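Local coordinates for CrmK (Actinoalloteichus sp. WH1-2216-6, PDB 5I1V), which acts as a flavin-dependent oxidase with covalently bound FAD, probably oxidising shunt products so that they re-enter caerulomycin biosynthesis, at residues 402-407 with 423-428; 451-454 with 458-461. All blocks are in the same frame, centred on the assembly; numbering follows the deposited sequence.

Contact 1 of 2, residues 402-407 with 423-428; sequences TFYMVA and EIYRDI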
ATOM      1  N   THR A 402      12.927   3.910 -20.919  1.00 25.23           N
ATOM      2  CA  THR A 402      11.675   4.598 -21.168  1.00 25.41           C
ATOM      3  C   THR A 402      10.541   3.566 -21.077  1.00 24.43           C
ATOM      4  O   THR A 402      10.716   2.396 -21.396  1.00 22.81           O
ATOM      5  CB  THR A 402      11.605   5.325 -22.534  1.00 27.00           C
ATOM      6  OG1 THR A 402      11.328   4.374 -23.568  1.00 27.66           O
ATOM      7  CG2 THR A 402      12.900   6.117 -22.814  1.00 26.38           C
ATOM      8  N   PHE A 403       9.398   4.058 -20.641  1.00 26.48           N
ATOM      9  CA  PHE A 403       8.250   3.284 -20.261  1.00 27.66           C
ATOM     10  C   PHE A 403       7.042   4.071 -20.796  1.00 26.12           C
ATOM     11  O   PHE A 403       7.059   5.303 -20.787  1.00 28.42           O
ATOM     12  CB  PHE A 403       8.264   3.220 -18.731  1.00 28.97           C
ATOM     13  CG  PHE A 403       7.084   2.534 -18.130  1.00 31.68           C
ATOM     14  CD1 PHE A 403       6.883   1.174 -18.337  1.00 36.02           C
ATOM     15  CD2 PHE A 403       6.193   3.222 -17.343  1.00 34.86           C
ATOM     16  CE1 PHE A 403       5.787   0.530 -17.775  1.00 38.67           C
ATOM     17  CE2 PHE A 403       5.101   2.585 -16.770  1.00 40.07           C
ATOM     18  CZ  PHE A 403       4.897   1.234 -16.988  1.00 36.99           C
ATOM     19  N   TYR A 404       6.032   3.355 -21.294  1.00 23.18           N
ATOM     20  CA  TYR A 404       4.803   3.908 -21.830  1.00 23.40           C
ATOM     21  C   TYR A 404       3.666   3.201 -21.112  1.00 24.39           C
ATOM     22  O   TYR A 404       3.743   1.971 -20.917  1.00 24.24           O
ATOM     23  CB  TYR A 404       4.649   3.592 -23.302  1.00 24.46           C
ATOM     24  CG  TYR A 404       5.741   4.111 -24.173  1.00 24.97           C
ATOM     25  CD1 TYR A 404       7.047   3.638 -24.081  1.00 26.06           C
ATOM     26  CD2 TYR A 404       5.471   5.081 -25.140  1.00 28.99           C
ATOM     27  CE1 TYR A 404       8.047   4.117 -24.922  1.00 25.90           C
ATOM     28  CE2 TYR A 404       6.471   5.574 -25.951  1.00 27.97           C
ATOM     29  CZ  TYR A 404       7.744   5.109 -25.848  1.00 29.21           C
ATOM     30  OH  TYR A 404       8.688   5.606 -26.731  1.00 31.69           O
ATOM     31  N   MET A 405       2.665   3.951 -20.674  1.00 24.65           N
ATOM     32  CA  MET A 405       1.524   3.357 -20.010  1.00 28.34           C
ATOM     33  C   MET A 405       0.212   4.125 -20.286  1.00 27.69           C
ATOM     34  O   MET A 405       0.227   5.347 -20.488  1.00 24.56           O
ATOM     35  CB  MET A 405       1.850   3.145 -18.525  1.00 35.89           C
ATOM     36  CG  MET A 405       1.092   3.921 -17.461  1.00 48.68           C
ATOM     37  SD  MET A 405       0.043   2.882 -16.357  1.00 67.61           S
ATOM     38  CE  MET A 405       0.962   1.357 -16.123  1.00 54.30           C
ATOM     39  N   VAL A 406      -0.883   3.363 -20.372  1.00 24.99           N
ATOM     40  CA  VAL A 406      -2.254   3.882 -20.404  1.00 27.21           C
ATOM     41  C   VAL A 406      -2.989   3.015 -19.411  1.00 25.45           C
ATOM     42  O   VAL A 406      -2.738   1.779 -19.349  1.00 24.35           O
ATOM     43  CB  VAL A 406      -2.959   3.790 -21.780  1.00 29.47           C
ATOM     44  CG1 VAL A 406      -2.422   4.813 -22.737  1.00 35.89           C
ATOM     45  CG2 VAL A 406      -2.778   2.445 -22.419  1.00 30.95           C
ATOM     46  N   ALA A 407      -3.750   3.672 -18.541  1.00 26.77           N
ATOM     47  CA  ALA A 407      -4.591   3.007 -17.528  1.00 25.35           C
ATOM     48  C   ALA A 407      -6.013   3.549 -17.615  1.00 28.40           C
ATOM     49  O   ALA A 407      -6.225   4.753 -17.773  1.00 27.88           O
ATOM     50  CB  ALA A 407      -4.035   3.207 -16.165  1.00 25.90           C
ATOM     51  N   GLU A 423       0.164   3.671 -31.362  1.00 32.14           N
ATOM     52  CA  GLU A 423       0.526   4.667 -32.378  1.00 33.35           C
ATOM     53  C   GLU A 423       1.658   5.579 -31.910  1.00 30.53           C
ATOM     54  O   GLU A 423       2.599   5.821 -32.675  1.00 30.66           O
ATOM     55  CB  GLU A 423      -0.719   5.450 -32.802  1.00 34.33           C
ATOM     56  CG  GLU A 423      -1.618   4.571 -33.667  1.00 37.95           C
ATOM     57  CD  GLU A 423      -2.799   5.287 -34.325  1.00 43.73           C
ATOM     58  OE1 GLU A 423      -3.126   6.437 -33.926  1.00 45.37           O
ATOM     59  OE2 GLU A 423      -3.441   4.652 -35.211  1.00 44.96           O
ATOM     60  N   ILE A 424       1.615   6.036 -30.654  1.00 29.55           N
ATOM     61  CA  ILE A 424       2.722   6.861 -30.160  1.00 27.88           C
ATOM     62  C   ILE A 424       4.036   6.101 -30.207  1.00 28.81           C
ATOM     63  O   ILE A 424       5.058   6.664 -30.602  1.00 30.03           O
ATOM     64  CB  ILE A 424       2.499   7.480 -28.779  1.00 30.12           C
ATOM     65  CG1 ILE A 424       3.668   8.417 -28.430  1.00 30.32           C
ATOM     66  CG2 ILE A 424       2.317   6.428 -27.668  1.00 28.53           C
ATOM     67  CD1 ILE A 424       3.417   9.266 -27.188  1.00 30.09           C
ATOM     68  N   TYR A 425       4.023   4.820 -29.793  1.00 27.53           N
ATOM     69  CA  TYR A 425       5.241   4.030 -29.732  1.00 27.71           C
ATOM     70  C   TYR A 425       5.707   3.712 -31.138  1.00 29.61           C
ATOM     71  O   TYR A 425       6.905   3.739 -31.409  1.00 30.10           O
ATOM     72  CB  TYR A 425       4.947   2.747 -28.964  1.00 27.42           C
ATOM     73  CG  TYR A 425       6.068   1.816 -28.652  1.00 26.00           C
ATOM     74  CD1 TYR A 425       6.758   1.915 -27.436  1.00 23.89           C
ATOM     75  CD2 TYR A 425       6.359   0.749 -29.488  1.00 24.84           C
ATOM     76  CE1 TYR A 425       7.755   0.988 -27.107  1.00 22.43           C
ATOM     77  CE2 TYR A 425       7.345  -0.163 -29.163  1.00 24.19           C
ATOM     78  CZ  TYR A 425       8.029  -0.032 -27.965  1.00 22.46           C
ATOM     79  OH  TYR A 425       8.959  -0.986 -27.676  1.00 23.94           O
ATOM     80  N   ARG A 426       4.777   3.415 -32.035  1.00 32.00           N
ATOM     81  CA  ARG A 426       5.167   3.111 -33.405  1.00 35.63           C
ATOM     82  C   ARG A 426       5.782   4.339 -34.064  1.00 34.87           C
ATOM     83  O   ARG A 426       6.804   4.237 -34.705  1.00 35.49           O
ATOM     84  CB  ARG A 426       4.011   2.625 -34.271  1.00 39.92           C
ATOM     85  CG  ARG A 426       4.457   2.429 -35.725  1.00 43.50           C
ATOM     86  CD  ARG A 426       3.298   2.426 -36.696  1.00 47.41           C
ATOM     87  NE  ARG A 426       2.433   3.588 -36.549  1.00 49.30           N
ATOM     88  CZ  ARG A 426       1.141   3.607 -36.891  1.00 56.86           C
ATOM     89  NH1 ARG A 426       0.552   2.521 -37.421  1.00 54.40           N
ATOM     90  NH2 ARG A 426       0.427   4.716 -36.699  1.00 57.13           N
ATOM     91  N   ASP A 427       5.161   5.488 -33.882  1.00 36.83           N
ATOM     92  CA  ASP A 427       5.650   6.713 -34.523  1.00 37.85           C
ATOM     93  C   ASP A 427       7.002   7.124 -33.981  1.00 38.51           C
ATOM     94  O   ASP A 427       7.915   7.426 -34.758  1.00 36.51           O
ATOM     95  CB  ASP A 427       4.633   7.826 -34.357  1.00 41.32           C
ATOM     96  CG  ASP A 427       3.392   7.624 -35.231  1.00 43.29           C
ATOM     97  OD1 ASP A 427       3.342   6.665 -36.048  1.00 45.25           O
ATOM     98  OD2 ASP A 427       2.462   8.453 -35.103  1.00 45.54           O
ATOM     99  N   ILE A 428       7.158   7.067 -32.650  1.00 32.50           N
ATOM    100  CA  ILE A 428       8.454   7.361 -32.052  1.00 32.68           C
ATOM    101  C   ILE A 428       9.511   6.430 -32.671  1.00 30.80           C
ATOM    102  O   ILE A 428      10.631   6.882 -32.936  1.00 32.35           O
ATOM    103  CB  ILE A 428       8.412   7.352 -30.506  1.00 30.86           C
ATOM    104  CG1 ILE A 428       7.751   8.622 -30.017  1.00 32.73           C
ATOM    105  CG2 ILE A 428       9.810   7.262 -29.902  1.00 33.50           C
ATOM    106  CD1 ILE A 428       7.399   8.612 -28.549  1.00 32.91           C
TER
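Helix 414-428 packs against strand 400-408 of the large antiparallel sheet, and the heart of this sheet-helix interface is a T-shaped pair between Y404 and Y425. The fold is that of the oxygen-dependent FAD-linked oxidoreductases. The two axes pass 10.3 Å apart and run nearly antiparallel, at 155°. Y404 is the one strand residue that meets the helix segment, and three helix residues touch its side chain. Y425 comes in over one face: its CD1 stands above the middle of the Y404 ring and lies 3.6 Å from Y404 CE1. The ring planes make an angle of 76° with 5.0 Å between centroids, so Y425 presents its edge and Y404 its face. A chi1 of -174° sets CG of Y425 anti to the backbone N and lays the CD1-CE1 side of its ring over the Y404 face. The far end of Y425 is held separately, because OH hydrogen-bonds to the carbonyl O of S344 on strand 339-347, and K343 makes a cation-pi contact with the same ring. Together these two partners probably help to hold the ring in this pose. I424 makes a looser approach, oblique to the Y404 ring, with its CG2 4.3 Å from Y404 CD2. All four of these side chains are buried, and contacts across this interface are apolar and aromatic. M375 of strand 374-379 touches both Y404 and I428, adding to the packing from the neighbouring strand. I428 meets the phenol end of Y404 from the opposite direction: its CD1 lies at the ring edge, near the plane, and CD1 and CG2 of I428 are each 3.7 Å from Y404 OH.

Contact 2 of 2, residues 451-454 with 458-461; sequences DIDL and EWNT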
ATOM      1  N   ASP A 451       5.421  -6.796 -24.044  1.00 20.60           N
ATOM      2  CA  ASP A 451       4.423  -6.210 -24.953  1.00 22.58           C
ATOM      3  C   ASP A 451       4.238  -7.156 -26.106  1.00 22.10           C
ATOM      4  O   ASP A 451       5.124  -7.243 -26.973  1.00 22.07           O
ATOM      5  CB  ASP A 451       4.995  -4.922 -25.446  1.00 23.92           C
ATOM      6  CG  ASP A 451       4.136  -4.235 -26.489  1.00 26.99           C
ATOM      7  OD1 ASP A 451       3.004  -4.692 -26.800  1.00 28.62           O
ATOM      8  OD2 ASP A 451       4.650  -3.200 -26.990  1.00 28.49           O
ATOM      9  N   ILE A 452       3.095  -7.822 -26.177  1.00 22.79           N
ATOM     10  CA  ILE A 452       2.948  -8.854 -27.216  1.00 23.78           C
ATOM     11  C   ILE A 452       2.900  -8.241 -28.628  1.00 28.08           C
ATOM     12  O   ILE A 452       3.068  -8.959 -29.610  1.00 28.69           O
ATOM     13  CB  ILE A 452       1.733  -9.805 -27.035  1.00 25.36           C
ATOM     14  CG1 ILE A 452       0.415  -9.020 -27.117  1.00 27.83           C
ATOM     15  CG2 ILE A 452       1.952 -10.673 -25.779  1.00 24.84           C
ATOM     16  CD1 ILE A 452      -0.878  -9.808 -26.930  1.00 31.60           C
ATOM     17  N   ASP A 453       2.665  -6.929 -28.713  1.00 28.14           N
ATOM     18  CA  ASP A 453       2.743  -6.211 -30.009  1.00 29.65           C
ATOM     19  C   ASP A 453       4.115  -6.372 -30.682  1.00 31.34           C
ATOM     20  O   ASP A 453       4.180  -6.274 -31.903  1.00 29.67           O
ATOM     21  CB  ASP A 453       2.392  -4.726 -29.873  1.00 29.84           C
ATOM     22  CG  ASP A 453       0.965  -4.487 -29.348  1.00 32.67           C
ATOM     23  OD1 ASP A 453       0.135  -5.416 -29.409  1.00 32.31           O
ATOM     24  OD2 ASP A 453       0.672  -3.364 -28.860  1.00 32.32           O
ATOM     25  N   LEU A 454       5.192  -6.682 -29.930  1.00 27.88           N
ATOM     26  CA  LEU A 454       6.518  -6.856 -30.558  1.00 28.44           C
ATOM     27  C   LEU A 454       6.594  -8.136 -31.360  1.00 30.39           C
ATOM     28  O   LEU A 454       7.507  -8.311 -32.116  1.00 30.86           O
ATOM     29  CB  LEU A 454       7.700  -6.751 -29.569  1.00 28.13           C
ATOM     30  CG  LEU A 454       7.808  -5.507 -28.678  1.00 31.89           C
ATOM     31  CD1 LEU A 454       9.104  -5.491 -27.870  1.00 34.46           C
ATOM     32  CD2 LEU A 454       7.631  -4.201 -29.420  1.00 31.73           C
ATOM     33  N   GLU A 458       1.797  -6.601 -37.665  1.00 40.64           N
ATOM     34  CA  GLU A 458       1.226  -5.297 -37.950  1.00 40.62           C
ATOM     35  C   GLU A 458       1.923  -4.128 -37.239  1.00 40.67           C
ATOM     36  O   GLU A 458       1.905  -3.025 -37.763  1.00 40.93           O
ATOM     37  CB  GLU A 458      -0.256  -5.281 -37.592  1.00 46.63           C
ATOM     38  CG  GLU A 458      -0.874  -3.886 -37.652  1.00 51.51           C
ATOM     39  CD  GLU A 458      -2.379  -3.883 -37.497  1.00 54.85           C
ATOM     40  OE1 GLU A 458      -2.991  -4.974 -37.389  1.00 59.14           O
ATOM     41  OE2 GLU A 458      -2.948  -2.772 -37.473  1.00 56.35           O
ATOM     42  N   TRP A 459       2.495  -4.358 -36.042  1.00 35.15           N
ATOM     43  CA  TRP A 459       3.166  -3.297 -35.255  1.00 34.35           C
ATOM     44  C   TRP A 459       4.694  -3.377 -35.288  1.00 33.11           C
ATOM     45  O   TRP A 459       5.397  -2.373 -35.120  1.00 35.47           O
ATOM     46  CB  TRP A 459       2.655  -3.334 -33.786  1.00 34.95           C
ATOM     47  CG  TRP A 459       1.212  -3.023 -33.737  1.00 34.82           C
ATOM     48  CD1 TRP A 459       0.156  -3.903 -33.554  1.00 36.06           C
ATOM     49  CD2 TRP A 459       0.625  -1.750 -34.005  1.00 34.60           C
ATOM     50  NE1 TRP A 459      -1.036  -3.226 -33.671  1.00 36.49           N
ATOM     51  CE2 TRP A 459      -0.775  -1.911 -33.961  1.00 34.30           C
ATOM     52  CE3 TRP A 459       1.151  -0.489 -34.279  1.00 36.57           C
ATOM     53  CZ2 TRP A 459      -1.651  -0.846 -34.145  1.00 35.22           C
ATOM     54  CZ3 TRP A 459       0.271   0.576 -34.475  1.00 34.73           C
ATOM     55  CH2 TRP A 459      -1.108   0.385 -34.400  1.00 36.04           C
ATOM     56  N   ASN A 460       5.210  -4.581 -35.444  1.00 31.44           N
ATOM     57  CA  ASN A 460       6.634  -4.787 -35.609  1.00 31.42           C
ATOM     58  C   ASN A 460       6.905  -5.103 -37.077  1.00 31.43           C
ATOM     59  O   ASN A 460       6.723  -6.247 -37.499  1.00 32.69           O
ATOM     60  CB  ASN A 460       7.122  -5.965 -34.734  1.00 30.93           C
ATOM     61  CG  ASN A 460       8.634  -6.153 -34.801  1.00 31.61           C
ATOM     62  OD1 ASN A 460       9.320  -5.547 -35.632  1.00 34.68           O
ATOM     63  ND2 ASN A 460       9.163  -6.986 -33.925  1.00 32.42           N
ATOM     64  N   THR A 461       7.346  -4.097 -37.834  1.00 34.13           N
ATOM     65  CA  THR A 461       7.708  -4.285 -39.221  1.00 36.70           C
ATOM     66  C   THR A 461       9.201  -4.280 -39.419  1.00 39.26           C
ATOM     67  O   THR A 461       9.649  -4.104 -40.525  1.00 38.25           O
ATOM     68  CB  THR A 461       7.067  -3.203 -40.129  1.00 37.86           C
ATOM     69  OG1 THR A 461       7.452  -1.899 -39.694  1.00 36.74           O
ATOM     70  CG2 THR A 461       5.554  -3.285 -40.065  1.00 38.07           C
TER
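N460 reaches back across a tight loop in the berberine-like region to take hold of the L454 carbonyl, closing 451-454 against 458-461. The bond from N460 ND2 to L454 O is 2.8 Å long and almost perfectly straight, at 179° at the hydrogen. The acceptor lies in the plane of the N460 amide, while the donor is tilted 22° from the plane of the L454 carbonyl. N460 CG is anti to the backbone N (chi1 -176°), which carries the amide across toward that oxygen, and CB itself packs 3.5 Å from L454 O. The amide has further partners: ND2 also donates to V464 O, and OD1 pairs with S462 OG, so its rotation is well fixed. With an alanine here, L454 O and V464 O would probably both lose their amide donor, leaving the segments less firmly joined. The W459 side is looser, without a hydrogen bond to D453: W459 CB rests 3.8 Å from D453 O and 4.2 Å from D453 CB. D453 CG lies obliquely to the indole, which packs on R422 and R426. E458 CG covers one indole face near its rim, and E458 is exposed to solvent, whereas D453 and L454 are buried. D451 leads into a 3-10 segment that begins at 452 through an Asx turn, D451 OD1 accepting from D453 N at 3.0 Å, from above the carboxylate plane. D453 OD2 forms salt bridges with R422 and K343, while D451 meets K341 and K343. The chemistry thus divides the labour: one straight amide-to-carbonyl bond joins the segments, while the acidic groups are probably kept ionised by the lysines and arginine that tie them to strand 339-347 and helix 414-428.

How the contacts relate
Contact 1 closes before contact 2 opens along the chain, yet their centres are only 12 Å apart and helix 414-428 serves both. Its Y425 OH approaches L454 CD2 to 3.9 Å, and R426 NH1 packs 3.5 Å from W459 CZ3, so one helix bears on the sheet and on the loop that follows strand 442-444. K343 is shared by the two contacts. With respect to the flavin, the side chain of Y404 lies about 13 Å from the bound FAD, so that residue does not touch it. The side chains of Y425 and L454 each lie about 9 Å from that of Y446, an FAD-binding residue, which gives the two contacts a common neighbour in the cofactor site.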